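Local structure of NIF3-related protein (Bacillus cereus, 2GX8) at residues F167-H172 with T246-E251. The protein is of unknown function but, as a Nif3-family protein, binds two metal ions, seen as zinc, and carries a probable regulatory domain. Sequence-based numbering, arbitrary orientation.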
loop_
_atom_site.group_PDB
_atom_site.type_symbol
_atom_site.label_atom_id
_atom_site.label_comp_id
_atom_site.label_asym_id
_atom_site.label_seq_id
_atom_site.Cartn_x
_atom_site.Cartn_y
_atom_site.Cartn_z
ATOM N N PHE C 167 45.745 11.397 -14.535
ATOM C CA PHE C 167 47.096 11.995 -14.396
ATOM C C PHE C 167 48.079 11.113 -15.132
ATOM O O PHE C 167 48.160 9.922 -14.847
ATOM C CB PHE C 167 47.432 12.134 -12.906
ATOM C CG PHE C 167 46.405 12.933 -12.154
ATOM C CD1 PHE C 167 45.277 12.321 -11.627
ATOM C CD2 PHE C 167 46.525 14.301 -12.045
ATOM C CE1 PHE C 167 44.292 13.068 -10.952
ATOM C CE2 PHE C 167 45.561 15.035 -11.384
ATOM C CZ PHE C 167 44.443 14.423 -10.855
ATOM N N VAL C 168 48.803 11.692 -16.094
ATOM C CA VAL C 168 49.660 10.919 -16.993
ATOM C C VAL C 168 50.988 11.628 -17.235
ATOM O O VAL C 168 51.013 12.847 -17.363
ATOM C CB VAL C 168 49.011 10.779 -18.419
ATOM C CG1 VAL C 168 49.698 9.688 -19.239
ATOM C CG2 VAL C 168 47.535 10.459 -18.361
ATOM N N PRO C 169 52.104 10.882 -17.286
ATOM C CA PRO C 169 53.341 11.553 -17.679
ATOM C C PRO C 169 53.233 12.104 -19.122
ATOM O O PRO C 169 52.544 11.512 -19.960
ATOM C CB PRO C 169 54.369 10.418 -17.621
ATOM C CG PRO C 169 53.567 9.170 -17.772
ATOM C CD PRO C 169 52.347 9.462 -16.973
ATOM N N VAL C 170 53.898 13.234 -19.384
ATOM C CA VAL C 170 53.901 13.912 -20.702
ATOM C C VAL C 170 54.312 12.975 -21.832
ATOM O O VAL C 170 53.898 13.159 -22.986
ATOM C CB VAL C 170 54.795 15.214 -20.720
ATOM C CG1 VAL C 170 54.750 15.886 -22.078
ATOM C CG2 VAL C 170 54.356 16.242 -19.629
ATOM N N THR C 171 55.113 11.960 -21.506
ATOM C CA THR C 171 55.516 10.968 -22.503
ATOM C C THR C 171 54.304 10.193 -23.010
ATOM O O THR C 171 54.233 9.838 -24.177
ATOM C CB THR C 171 56.554 9.965 -21.960
ATOM O OG1 THR C 171 56.053 9.335 -20.775
ATOM C CG2 THR C 171 57.872 10.656 -21.653
ATOM N N HIS C 172 53.325 9.961 -22.149
ATOM C CA HIS C 172 52.184 9.184 -22.587
ATOM C C HIS C 172 50.878 9.932 -22.701
ATOM O O HIS C 172 49.853 9.346 -23.041
ATOM C CB HIS C 172 52.054 7.934 -21.729
ATOM C CG HIS C 172 53.135 6.927 -21.990
ATOM N ND1 HIS C 172 52.966 5.860 -22.848
ATOM C CD2 HIS C 172 54.404 6.838 -21.523
ATOM C CE1 HIS C 172 54.079 5.148 -22.890
ATOM N NE2 HIS C 172 54.966 5.721 -22.093
ATOM N N THR C 246 44.579 0.922 -20.325
ATOM C CA THR C 246 45.422 0.180 -21.256
ATOM C C THR C 246 46.529 1.072 -21.839
ATOM O O THR C 246 47.736 0.680 -21.832
ATOM C CB THR C 246 44.594 -0.453 -22.395
ATOM O OG1 THR C 246 43.477 -1.163 -21.841
ATOM C CG2 THR C 246 45.451 -1.419 -23.202
ATOM N N ALA C 247 46.117 2.285 -22.290
ATOM C CA ALA C 247 47.044 3.232 -22.922
ATOM C C ALA C 247 48.025 3.812 -21.933
ATOM O O ALA C 247 49.161 4.165 -22.283
ATOM C CB ALA C 247 46.272 4.350 -23.590
ATOM N N HIS C 248 47.571 3.916 -20.688
ATOM C CA HIS C 248 48.379 4.474 -19.618
ATOM C C HIS C 248 49.543 3.532 -19.342
ATOM O O HIS C 248 49.354 2.323 -19.232
ATOM C CB HIS C 248 47.521 4.704 -18.360
ATOM C CG HIS C 248 48.076 5.744 -17.430
ATOM N ND1 HIS C 248 49.042 5.464 -16.489
ATOM C CD2 HIS C 248 47.801 7.066 -17.306
ATOM C CE1 HIS C 248 49.340 6.567 -15.828
ATOM N NE2 HIS C 248 48.604 7.555 -16.306
ATOM N N PRO C 249 50.754 4.091 -19.254
ATOM C CA PRO C 249 51.972 3.339 -19.020
ATOM C C PRO C 249 52.051 2.723 -17.632
ATOM O O PRO C 249 52.840 1.797 -17.418
ATOM C CB PRO C 249 53.069 4.404 -19.156
ATOM C CG PRO C 249 52.392 5.677 -18.811
ATOM C CD PRO C 249 51.021 5.533 -19.386
ATOM N N TYR C 250 51.266 3.236 -16.691
ATOM C CA TYR C 250 51.319 2.708 -15.341
ATOM C C TYR C 250 50.371 1.550 -15.126
ATOM O O TYR C 250 49.416 1.341 -15.884
ATOM C CB TYR C 250 51.098 3.779 -14.273
ATOM C CG TYR C 250 52.156 4.850 -14.232
ATOM C CD1 TYR C 250 53.435 4.610 -14.729
ATOM C CD2 TYR C 250 51.903 6.072 -13.605
ATOM C CE1 TYR C 250 54.413 5.582 -14.674
ATOM C CE2 TYR C 250 52.871 7.053 -13.534
ATOM C CZ TYR C 250 54.130 6.803 -14.067
ATOM O OH TYR C 250 55.117 7.769 -13.987
ATOM N N GLU C 251 50.676 0.783 -14.085
ATOM C CA GLU C 251 49.883 -0.374 -13.725
ATOM C C GLU C 251 48.851 0.074 -12.707
ATOM O O GLU C 251 47.662 -0.220 -12.842
ATOM C CB GLU C 251 50.797 -1.533 -13.284
ATOM C CG GLU C 251 51.485 -2.179 -14.510
ATOM C CD GLU C 251 52.607 -3.146 -14.181
ATOM O OE1 GLU C 251 53.617 -2.733 -13.555
ATOM O OE2 GLU C 251 52.499 -4.315 -14.608
#
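Pro169 and Pro249 meet at the apolar centre, CG to CG at 3.8 Å, and the two proline rings run alongside each other in opposite directions. Next to them Val168 presses both methyls against the buried His248 ring; CG2 lies near the ring plane, 3.6 Å from His248 CD2. Its branched side chain suits a strand end and also packs on Val176 of helix 170-182. Over one face of the His248 ring lies Pro249 CD, offset toward the rim.

Farther out, Pro249 sets the CB-CG-CD edge of its ring over one face of the His172 imidazole, with CB standing 3.6 Å from the ring centroid and only 9° off the normal. This is a CH-pi contact: the slightly positive C-H groups of proline suit an aromatic face, and the pyrrolidine is already rigid, so little conformational entropy is lost on packing. Pro249 CG comes 3.5 Å from His172 CG. Tyr250 adds an outer fringe, its CE2 4.2 Å from Pro169 CD.

At the polar edge, His248 CG is anti to its backbone N (chi1 -157°), which carries the ring across to strand 150-168. There NE2 donates to Phe167 O over 2.8 Å, somewhat bent at 154°, while ND1 accepts the backbone N-H of Tyr250 at 3.2 Å. A neutral imidazole protonated on NE2 would fit this pair, and the two bonds fix the ring's rotation. Phe167 turns its own ring away, to meet Phe196 of the second subunit.

The contact thus ties the turn from strand 150-168 into helix 170-182 to the exit of helix 237-247. The order strand-helix-strand-strand-helix-strand, with both helices packed together, is that of a ferredoxin-like fold, consistent with a PII-like regulatory domain inserted in a Nif3-family protein.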